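C-domain type II peptide synthetase (Streptomyces globisporus, PDB 4ZNM) is a free-standing condensation-domain protein of nonribosomal peptide synthetase type, related in fold to the CoA-dependent acyltransferases. Local coordinates at residues P190-F196 with R302-G308. Sequence-based numbering, arbitrary orientation.
Sequences PAQHAEF and RFEDTVG
The hydroxyl of Thr306 donates to the carbonyl of Ala191, OG1 to O 2.9 Å, standing well above the carbonyl plane with a C=O...donor angle of 115°. One water bridges that same oxygen to Val307 N; a second gives hydrogen bonds to Thr306 OG1 and Arg302 O and takes one from Ala191 N, while a third links His193 N and Val307 O. In the conformer described here, one of two for this residue, Glu195 forms a salt bridge with the exposed Arg302, OE1 to NH2 2.9 Å, though the hydrogen bond within it is weak and bent. Its other oxygen, OE2, accepts a nearly straight bond from the N-cap residue, Gln192 N (2.7 Å), so each carboxylate oxygen has its own donor, a grip that may be partial. Arg302, bent at chi2 (80°), carries its guanidinium across Ala191, whose CB lies 3.6 Å from CZ over the centre of one face. Phe303 is sandwiched: Arg302 CG covers one ring face, and on the other Phe196 presents its edge in a T-shaped pair, centroids 5.0 Å apart, planes at 73°. Phe196 CB adds a CH-pi contact 3.9 Å from the Phe303 centroid, and Phe310 touches both rings. Direct and water-mediated bonds thus supply partners for Ala191 N and O and His193 N, joining the entry to helix 193-203 to the loop between strands 288-295 and 312-319 through a hydrated polar seam beside an aromatic cluster.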
loop_
_atom_site.group_PDB
_atom_site.type_symbol
_atom_site.label_atom_id
_atom_site.label_comp_id
_atom_site.label_asym_id
_atom_site.label_seq_id
_atom_site.Cartn_x
_atom_site.Cartn_y
_atom_site.Cartn_z
ATOM N N PRO A 190 -4.181 -14.366 -17.409
ATOM C CA PRO A 190 -3.699 -14.199 -16.044
ATOM C C PRO A 190 -3.945 -15.415 -15.180
ATOM O O PRO A 190 -4.893 -16.171 -15.368
ATOM C CB PRO A 190 -4.510 -13.001 -15.537
ATOM C CG PRO A 190 -5.816 -13.118 -16.264
ATOM C CD PRO A 190 -5.520 -13.774 -17.604
ATOM N N ALA A 191 -3.082 -15.589 -14.208
ATOM C CA ALA A 191 -3.347 -16.545 -13.151
ATOM C C ALA A 191 -4.382 -15.879 -12.225
ATOM O O ALA A 191 -4.337 -14.668 -11.994
ATOM C CB ALA A 191 -2.077 -16.893 -12.415
ATOM N N GLN A 192 -5.336 -16.650 -11.734
ATOM C CA GLN A 192 -6.305 -16.113 -10.790
ATOM C C GLN A 192 -5.782 -16.159 -9.339
ATOM O O GLN A 192 -4.919 -16.981 -8.987
ATOM C CB GLN A 192 -7.605 -16.892 -10.899
ATOM C CG GLN A 192 -8.261 -16.821 -12.255
ATOM C CD GLN A 192 -8.673 -15.417 -12.628
ATOM O OE1 GLN A 192 -8.801 -14.539 -11.790
ATOM N NE2 GLN A 192 -8.852 -15.198 -13.900
ATOM N N HIS A 193 -6.304 -15.284 -8.487
ATOM C CA HIS A 193 -5.833 -15.242 -7.125
ATOM C C HIS A 193 -6.041 -16.590 -6.401
ATOM O O HIS A 193 -5.257 -16.930 -5.543
ATOM C CB HIS A 193 -6.528 -14.159 -6.341
ATOM C CG HIS A 193 -5.983 -14.000 -4.961
ATOM N ND1 HIS A 193 -6.684 -14.380 -3.839
ATOM C CD2 HIS A 193 -4.788 -13.538 -4.520
ATOM C CE1 HIS A 193 -5.950 -14.150 -2.761
ATOM N NE2 HIS A 193 -4.789 -13.652 -3.145
ATOM N N ALA A 194 -7.071 -17.357 -6.773
ATOM C CA ALA A 194 -7.337 -18.619 -6.117
ATOM C C ALA A 194 -6.174 -19.549 -6.367
ATOM O O ALA A 194 -5.827 -20.353 -5.514
ATOM C CB ALA A 194 -8.621 -19.236 -6.606
ATOM N N GLU A 195 -5.576 -19.446 -7.543
ATOM C CA GLU A 195 -4.440 -20.293 -7.854
ATOM C C GLU A 195 -3.283 -19.954 -6.906
ATOM O O GLU A 195 -2.591 -20.852 -6.402
ATOM C CB GLU A 195 -4.013 -20.128 -9.315
ATOM C CG GLU A 195 -5.107 -20.428 -10.344
ATOM C CD GLU A 195 -4.660 -20.077 -11.759
ATOM O OE1 GLU A 195 -3.586 -20.576 -12.160
ATOM O OE2 GLU A 195 -5.359 -19.296 -12.440
ATOM N N PHE A 196 -3.103 -18.664 -6.628
ATOM C CA PHE A 196 -2.064 -18.235 -5.699
ATOM C C PHE A 196 -2.354 -18.715 -4.270
ATOM O O PHE A 196 -1.455 -19.159 -3.536
ATOM C CB PHE A 196 -1.901 -16.716 -5.715
ATOM C CG PHE A 196 -0.870 -16.230 -4.735
ATOM C CD1 PHE A 196 -1.243 -15.589 -3.569
ATOM C CD2 PHE A 196 0.476 -16.467 -4.963
ATOM C CE1 PHE A 196 -0.273 -15.160 -2.650
ATOM C CE2 PHE A 196 1.444 -16.043 -4.049
ATOM C CZ PHE A 196 1.062 -15.391 -2.899
ATOM N N ARG A 302 4.921 -16.196 -11.896
ATOM C CA ARG A 302 3.635 -16.712 -12.397
ATOM C C ARG A 302 2.471 -15.737 -12.090
ATOM O O ARG A 302 1.486 -15.695 -12.814
ATOM C CB ARG A 302 3.355 -18.101 -11.784
ATOM C CG ARG A 302 1.943 -18.653 -11.917
ATOM C CD ARG A 302 1.689 -19.264 -13.271
ATOM N NE ARG A 302 0.337 -19.822 -13.373
ATOM C CZ ARG A 302 -0.529 -19.564 -14.356
ATOM N NH1 ARG A 302 -0.214 -18.750 -15.361
ATOM N NH2 ARG A 302 -1.732 -20.127 -14.334
ATOM N N PHE A 303 2.574 -14.964 -11.012
ATOM C CA PHE A 303 1.439 -14.154 -10.564
ATOM C C PHE A 303 1.551 -12.636 -10.860
ATOM O O PHE A 303 0.784 -11.838 -10.341
ATOM C CB PHE A 303 1.215 -14.433 -9.064
ATOM C CG PHE A 303 0.899 -15.877 -8.797
ATOM C CD1 PHE A 303 -0.330 -16.391 -9.142
ATOM C CD2 PHE A 303 1.841 -16.721 -8.283
ATOM C CE1 PHE A 303 -0.622 -17.725 -8.952
ATOM C CE2 PHE A 303 1.557 -18.061 -8.106
ATOM C CZ PHE A 303 0.324 -18.557 -8.438
ATOM N N GLU A 304 2.425 -12.249 -11.782
ATOM C CA GLU A 304 2.672 -10.822 -12.037
ATOM C C GLU A 304 1.527 -10.105 -12.762
ATOM O O GLU A 304 1.439 -8.893 -12.707
ATOM C CB GLU A 304 3.971 -10.650 -12.858
ATOM C CG GLU A 304 3.939 -11.227 -14.261
ATOM C CD GLU A 304 5.322 -11.219 -14.921
ATOM O OE1 GLU A 304 5.410 -11.560 -16.121
ATOM O OE2 GLU A 304 6.314 -10.869 -14.236
ATOM N N ASP A 305 0.689 -10.855 -13.474
ATOM C CA ASP A 305 -0.514 -10.306 -14.086
ATOM C C ASP A 305 -1.771 -10.563 -13.239
ATOM O O ASP A 305 -2.895 -10.408 -13.741
ATOM C CB ASP A 305 -0.696 -10.911 -15.477
ATOM C CG ASP A 305 0.464 -10.554 -16.419
ATOM O OD1 ASP A 305 0.876 -9.369 -16.415
ATOM O OD2 ASP A 305 0.993 -11.450 -17.117
ATOM N N THR A 306 -1.573 -10.981 -11.987
ATOM C CA THR A 306 -2.678 -11.439 -11.132
ATOM C C THR A 306 -3.202 -10.342 -10.219
ATOM O O THR A 306 -2.431 -9.751 -9.450
ATOM C CB THR A 306 -2.276 -12.610 -10.221
ATOM O OG1 THR A 306 -1.835 -13.712 -11.018
ATOM C CG2 THR A 306 -3.484 -13.069 -9.357
ATOM N N VAL A 307 -4.514 -10.142 -10.251
ATOM C CA VAL A 307 -5.181 -9.221 -9.325
ATOM C C VAL A 307 -5.501 -9.942 -8.032
ATOM O O VAL A 307 -6.095 -11.040 -7.999
ATOM C CB VAL A 307 -6.427 -8.592 -9.988
ATOM C CG1 VAL A 307 -7.239 -7.731 -9.004
ATOM C CG2 VAL A 307 -5.999 -7.761 -11.193
ATOM N N GLY A 308 -5.056 -9.317 -6.953
ATOM C CA GLY A 308 -5.245 -9.804 -5.601
ATOM C C GLY A 308 -4.418 -8.943 -4.643
ATOM O O GLY A 308 -3.687 -8.056 -5.074
HETATM O O HOH W 1 -6.104 -12.222 -11.625
HETATM O O HOH W 2 -0.608 -13.793 -13.685
HETATM O O HOH W 3 -7.843 -12.899 -9.429
#